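Local coordinates for protein kinase containing Z-DNA binding domains (Danio rerio, PDB 4LB6) that binds and stabilises left-handed Z-DNA through its Zalpha domain and acts as a Z-DNA-dependent protein kinase, probably phosphorylating the translation factor eIF2alpha, at a contact of chain A with DNA. Numbering follows the deposited sequence.

Contact 1: a contact of chain A with DNA. Residues 29, 39, 43, 64. With nucleotides of chain B; nucleotides of chain C.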
# COMPACT_ATOMS: atom_id res chain seq x y z
N GLN A 29 8.10 7.30 5.23
CA GLN A 29 8.28 6.89 3.86
C GLN A 29 9.34 7.76 3.16
O GLN A 29 10.26 7.24 2.49
CB GLN A 29 6.93 6.93 3.13
CG GLN A 29 5.97 5.75 3.51
CD GLN A 29 5.18 5.95 4.81
OE1 GLN A 29 5.20 7.02 5.41
NE2 GLN A 29 4.46 4.91 5.24
N LYS A 39 11.62 0.40 6.28
CA LYS A 39 10.65 1.28 6.95
C LYS A 39 10.58 0.92 8.43
O LYS A 39 10.64 1.81 9.27
CB LYS A 39 9.27 1.15 6.33
CG LYS A 39 8.18 2.04 6.99
CD LYS A 39 6.81 1.96 6.29
CE LYS A 39 5.99 0.72 6.60
NZ LYS A 39 5.25 0.90 7.94
N ASN A 43 11.25 3.39 11.51
CA ASN A 43 10.24 3.65 12.55
C ASN A 43 10.73 3.25 13.94
O ASN A 43 10.41 3.97 14.91
CB ASN A 43 8.87 2.95 12.26
CG ASN A 43 7.86 3.88 11.63
OD1 ASN A 43 7.89 5.09 11.83
ND2 ASN A 43 6.91 3.29 10.86
N ARG A 64 -0.45 9.47 8.05
CA ARG A 64 0.93 9.21 8.35
C ARG A 64 1.39 10.16 9.41
O ARG A 64 1.24 11.35 9.23
CB ARG A 64 1.79 9.43 7.12
CG ARG A 64 1.23 8.78 5.90
CD ARG A 64 2.33 8.56 4.89
NE ARG A 64 2.08 7.26 4.30
CZ ARG A 64 2.51 6.90 3.11
NH1 ARG A 64 3.20 7.76 2.38
NH2 ARG A 64 2.23 5.67 2.68
P DG B 3 0.06 4.89 6.28
OP1 DG B 3 -0.87 5.87 5.61
OP2 DG B 3 1.50 4.79 6.01
O5' DG B 3 -0.18 5.35 7.81
C5' DG B 3 0.49 4.60 8.86
C4' DG B 3 -0.10 4.96 10.21
O4' DG B 3 -1.58 4.76 10.26
C3' DG B 3 0.58 4.16 11.35
O3' DG B 3 1.70 4.96 11.87
C2' DG B 3 -0.56 4.17 12.41
C1' DG B 3 -1.89 4.30 11.59
N9 DG B 3 -2.72 3.09 11.37
C8 DG B 3 -4.07 2.98 11.55
N7 DG B 3 -4.55 1.81 11.24
C5 DG B 3 -3.44 1.09 10.75
C6 DG B 3 -3.40 -0.21 10.26
O6 DG B 3 -4.34 -0.97 10.13
N1 DG B 3 -2.12 -0.61 9.87
C2 DG B 3 -1.07 0.26 9.93
N2 DG B 3 0.05 -0.26 9.44
N3 DG B 3 -1.09 1.55 10.39
C4 DG B 3 -2.30 1.85 10.84
P DC B 4 3.14 4.39 12.14
OP1 DC B 4 3.95 5.32 13.04
OP2 DC B 4 3.71 4.06 10.75
O5' DC B 4 3.01 3.08 12.96
C5' DC B 4 4.19 2.41 13.60
C4' DC B 4 4.26 0.92 13.35
O4' DC B 4 3.03 0.33 13.93
C3' DC B 4 4.26 0.53 11.84
O3' DC B 4 5.11 -0.61 11.59
C2' DC B 4 2.75 0.13 11.62
C1' DC B 4 2.50 -0.54 12.97
N1 DC B 4 1.05 -0.60 13.21
C2 DC B 4 0.35 -1.73 12.83
O2 DC B 4 0.96 -2.67 12.35
N3 DC B 4 -1.00 -1.77 12.99
C4 DC B 4 -1.64 -0.69 13.49
N4 DC B 4 -3.00 -0.85 13.61
C5 DC B 4 -0.95 0.52 13.83
C6 DC B 4 0.38 0.51 13.65
P DG C 7 5.73 1.22 1.81
OP1 DG C 7 6.47 0.71 2.90
OP2 DG C 7 5.09 2.58 1.64
O5' DG C 7 6.71 1.08 0.55
C5' DG C 7 6.37 1.62 -0.74
C4' DG C 7 7.34 1.12 -1.76
O4' DG C 7 7.26 -0.25 -1.99
C3' DG C 7 6.74 1.61 -3.07
O3' DG C 7 7.46 2.76 -3.04
C2' DG C 7 7.30 0.72 -4.09
C1' DG C 7 7.44 -0.57 -3.36
N9 DG C 7 6.42 -1.59 -3.56
C8 DG C 7 6.68 -2.87 -3.98
N7 DG C 7 5.61 -3.63 -4.03
C5 DG C 7 4.57 -2.78 -3.63
C6 DG C 7 3.15 -3.06 -3.53
O6 DG C 7 2.61 -4.11 -3.66
N1 DG C 7 2.42 -1.97 -3.09
C2 DG C 7 3.02 -0.74 -2.85
N2 DG C 7 2.21 0.22 -2.36
N3 DG C 7 4.33 -0.44 -2.92
C4 DG C 7 5.03 -1.50 -3.39
O HOH W 1 5.87 6.90 11.56
O HOH W 2 2.53 1.63 8.63
O HOH W 3 3.33 2.61 3.46
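The guanidinium of Arg64 turns its edge to the phosphate of DG3 of chain B, whose P lies in the plane of the group, while Gln29 occupies one face: its amide carbon CD sits 3.3 Å above that plane, over the centre. This is the Zalpha domain, a winged helix-turn-helix fold, with Arg64 in the loop between strands 55-58 and 66-69, the wing, and Gln29 on helix 28-35. The edge contact is a salt bridge and hydrogen bond in one, with Arg64 NE 3.1 Å from OP2 of DG3. The bond is fairly straight, 148° at the hydrogen, but the oxygen is tilted 20° out of the guanidinium plane. Gln29 reaches the same OP2 through NE2, in a weak, bent hydrogen bond. A turn at its second torsion (chi2 81°) carries this amide over the arginine and points its nitrogen to the phosphate. Shortening Arg64 to an alanine removes the guanidinium, and the DG3 phosphate would probably be left without this positive partner and the Gln29 amide without the flat group it lies on.

Water extends the reach to DG7 of chain C as well. Gln29 NE2 also meets water 3, which lies 2.5 Å from the phosphate oxygen OP2 of DG7 of chain C. Near that same phosphate passes the aliphatic part of Lys39, its CD 3.6 Å from OP1 of DG7. The ammonium of Lys39 turns instead toward chain B, where NZ is 2.9 Å from water 2. That water also meets N2 of the DG3 base, an amino group on the minor-groove edge, so a base is touched indirectly. Asn43 adds a weak hydrogen bond from ND2 to OP2 of DC4, at 3.3 Å. Its OD1 works through water 1, 2.7 Å away, which in turn meets OP1 of the DC4 phosphate.

Contact 2: a contact of chain A with DNA. Residues 39-40, 43, 47. With nucleotides of chain B; nucleotides of chain C.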
# COMPACT_ATOMS: atom_id res chain seq x y z
N LYS A 39 11.62 0.40 6.28
CA LYS A 39 10.65 1.28 6.95
C LYS A 39 10.58 0.92 8.43
O LYS A 39 10.64 1.81 9.27
CB LYS A 39 9.27 1.15 6.33
CG LYS A 39 8.18 2.04 6.99
CD LYS A 39 6.81 1.96 6.29
CE LYS A 39 5.99 0.72 6.60
NZ LYS A 39 5.25 0.90 7.94
N SER A 40 10.52 -0.37 8.75
CA SER A 40 10.38 -0.75 10.15
C SER A 40 11.64 -0.32 10.95
O SER A 40 11.53 0.06 12.15
CB SER A 40 10.17 -2.26 10.25
OG SER A 40 11.32 -2.88 9.72
N ASN A 43 11.25 3.39 11.51
CA ASN A 43 10.24 3.65 12.55
C ASN A 43 10.73 3.25 13.94
O ASN A 43 10.41 3.97 14.91
CB ASN A 43 8.87 2.95 12.26
CG ASN A 43 7.86 3.88 11.63
OD1 ASN A 43 7.89 5.09 11.83
ND2 ASN A 43 6.91 3.29 10.86
N TYR A 47 10.66 6.17 16.90
CA TYR A 47 9.93 6.02 18.18
C TYR A 47 10.91 6.08 19.34
O TYR A 47 10.66 6.75 20.37
CB TYR A 47 9.03 4.75 18.23
CG TYR A 47 7.73 5.03 17.49
CD1 TYR A 47 7.61 4.78 16.11
CD2 TYR A 47 6.67 5.69 18.15
CE1 TYR A 47 6.43 5.10 15.42
CE2 TYR A 47 5.48 6.00 17.48
CZ TYR A 47 5.36 5.74 16.12
OH TYR A 47 4.15 6.03 15.47
P DC B 4 3.14 4.39 12.14
OP1 DC B 4 3.95 5.32 13.04
OP2 DC B 4 3.71 4.06 10.75
O5' DC B 4 3.01 3.08 12.96
C5' DC B 4 4.19 2.41 13.60
C4' DC B 4 4.26 0.92 13.35
O4' DC B 4 3.03 0.33 13.93
C3' DC B 4 4.26 0.53 11.84
O3' DC B 4 5.11 -0.61 11.59
C2' DC B 4 2.75 0.13 11.62
C1' DC B 4 2.50 -0.54 12.97
N1 DC B 4 1.05 -0.60 13.21
C2 DC B 4 0.35 -1.73 12.83
O2 DC B 4 0.96 -2.67 12.35
N3 DC B 4 -1.00 -1.77 12.99
C4 DC B 4 -1.64 -0.69 13.49
N4 DC B 4 -3.00 -0.85 13.61
C5 DC B 4 -0.95 0.52 13.83
C6 DC B 4 0.38 0.51 13.65
P DG B 5 6.63 -0.48 11.10
OP1 DG B 5 6.66 0.61 10.10
OP2 DG B 5 7.05 -1.89 10.79
O5' DG B 5 7.40 0.03 12.38
C5' DG B 5 7.63 -0.86 13.56
C4' DG B 5 8.18 -0.06 14.72
O4' DG B 5 7.27 0.98 15.12
C3' DG B 5 8.28 -0.95 16.00
O3' DG B 5 9.64 -1.40 15.97
C2' DG B 5 8.10 0.05 17.11
C1' DG B 5 7.26 1.19 16.54
N9 DG B 5 5.83 1.25 16.89
C8 DG B 5 5.22 2.35 17.41
N7 DG B 5 3.91 2.23 17.56
C5 DG B 5 3.64 0.92 17.16
C6 DG B 5 2.39 0.26 17.07
O6 DG B 5 1.28 0.70 17.37
N1 DG B 5 2.49 -1.03 16.54
C2 DG B 5 3.68 -1.56 16.09
N2 DG B 5 3.62 -2.81 15.55
N3 DG B 5 4.87 -0.89 16.17
C4 DG B 5 4.78 0.34 16.69
P DG C 7 5.73 1.22 1.81
OP1 DG C 7 6.47 0.71 2.90
OP2 DG C 7 5.09 2.58 1.64
O5' DG C 7 6.71 1.08 0.55
C5' DG C 7 6.37 1.62 -0.74
C4' DG C 7 7.34 1.12 -1.76
O4' DG C 7 7.26 -0.25 -1.99
C3' DG C 7 6.74 1.61 -3.07
O3' DG C 7 7.46 2.76 -3.04
C2' DG C 7 7.30 0.72 -4.09
C1' DG C 7 7.44 -0.57 -3.36
N9 DG C 7 6.42 -1.59 -3.56
C8 DG C 7 6.68 -2.87 -3.98
N7 DG C 7 5.61 -3.63 -4.03
C5 DG C 7 4.57 -2.78 -3.63
C6 DG C 7 3.15 -3.06 -3.53
O6 DG C 7 2.61 -4.11 -3.66
N1 DG C 7 2.42 -1.97 -3.09
C2 DG C 7 3.02 -0.74 -2.85
N2 DG C 7 2.21 0.22 -2.36
N3 DG C 7 4.33 -0.44 -2.92
C4 DG C 7 5.03 -1.50 -3.39
O HOH W 4 5.87 6.90 11.56
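Helix 39-51, the recognition helix of the winged helix-turn-helix, packs one side against the DC4 and DG5 phosphates of chain B, with Lys39, Ser40 and Asn43 in its first turns beside the DG5 phosphate and Tyr47 a turn further on, against the DG5 base. Two donors converge on OP1 of DG5. Lys39 brings its ammonium NZ to 2.6 Å from OP1 of DG5, a salt bridge as well as a hydrogen bond. Its CG is anti to the backbone N (chi1 179°), and bends at the third and fourth torsions then fold the tip back toward the phosphate. Asn43 gives the second bond, from ND2 to OP1 of DG5 at 2.8 Å, nearly straight and with the oxygen in the amide plane. Gripped by an ammonium and an amide N-H, this oxygen is likely to have its negative charge well compensated. The other non-bridging oxygen, OP2 of DG5, packs against Ser40 through a carbon, CB, at 3.2 Å. Asn43 CB similarly rests near the ester oxygen O5' of DG5, so aliphatic carbons line the phosphate next to the polar grip.

Tyr47 meets the base itself. One ring face receives C8 of DG5, 3.4 Å above the plane and over the centre, and the purine stands edge-to-face at 63° to the phenol ring. The guanine is syn, as is characteristic of purines in Z-DNA: its N3 lies 3.8 Å from C5' of its own sugar, and C8 is thereby turned outward to the tyrosine. The fit therefore probably reads the conformation of the nucleotide through a carbon edge of the base. The same phenol is anchored at its rim, where OP1 of DC4 lies in the ring plane and accepts a short hydrogen bond of 2.5 Å from Tyr47 OH.

Contact 1 and contact 2 adjoin, the centres of their C-alpha atoms being about 6 Å apart, and they share Lys39 and Asn43 at the start of helix 39-51. Contact 1 brings in helix 28-35 and the wing loop, whereas contact 2 stays on the recognition helix. Together they follow consecutive phosphates of DG3, DC4 and DG5 of chain B, with the DG7 phosphate of chain C approached through water and an aliphatic stretch. This continuous track suggests that the domain matches the zigzag backbone of Z-DNA chiefly by shape and charge. The deposited assembly holds four protein copies, each repeating these contacts.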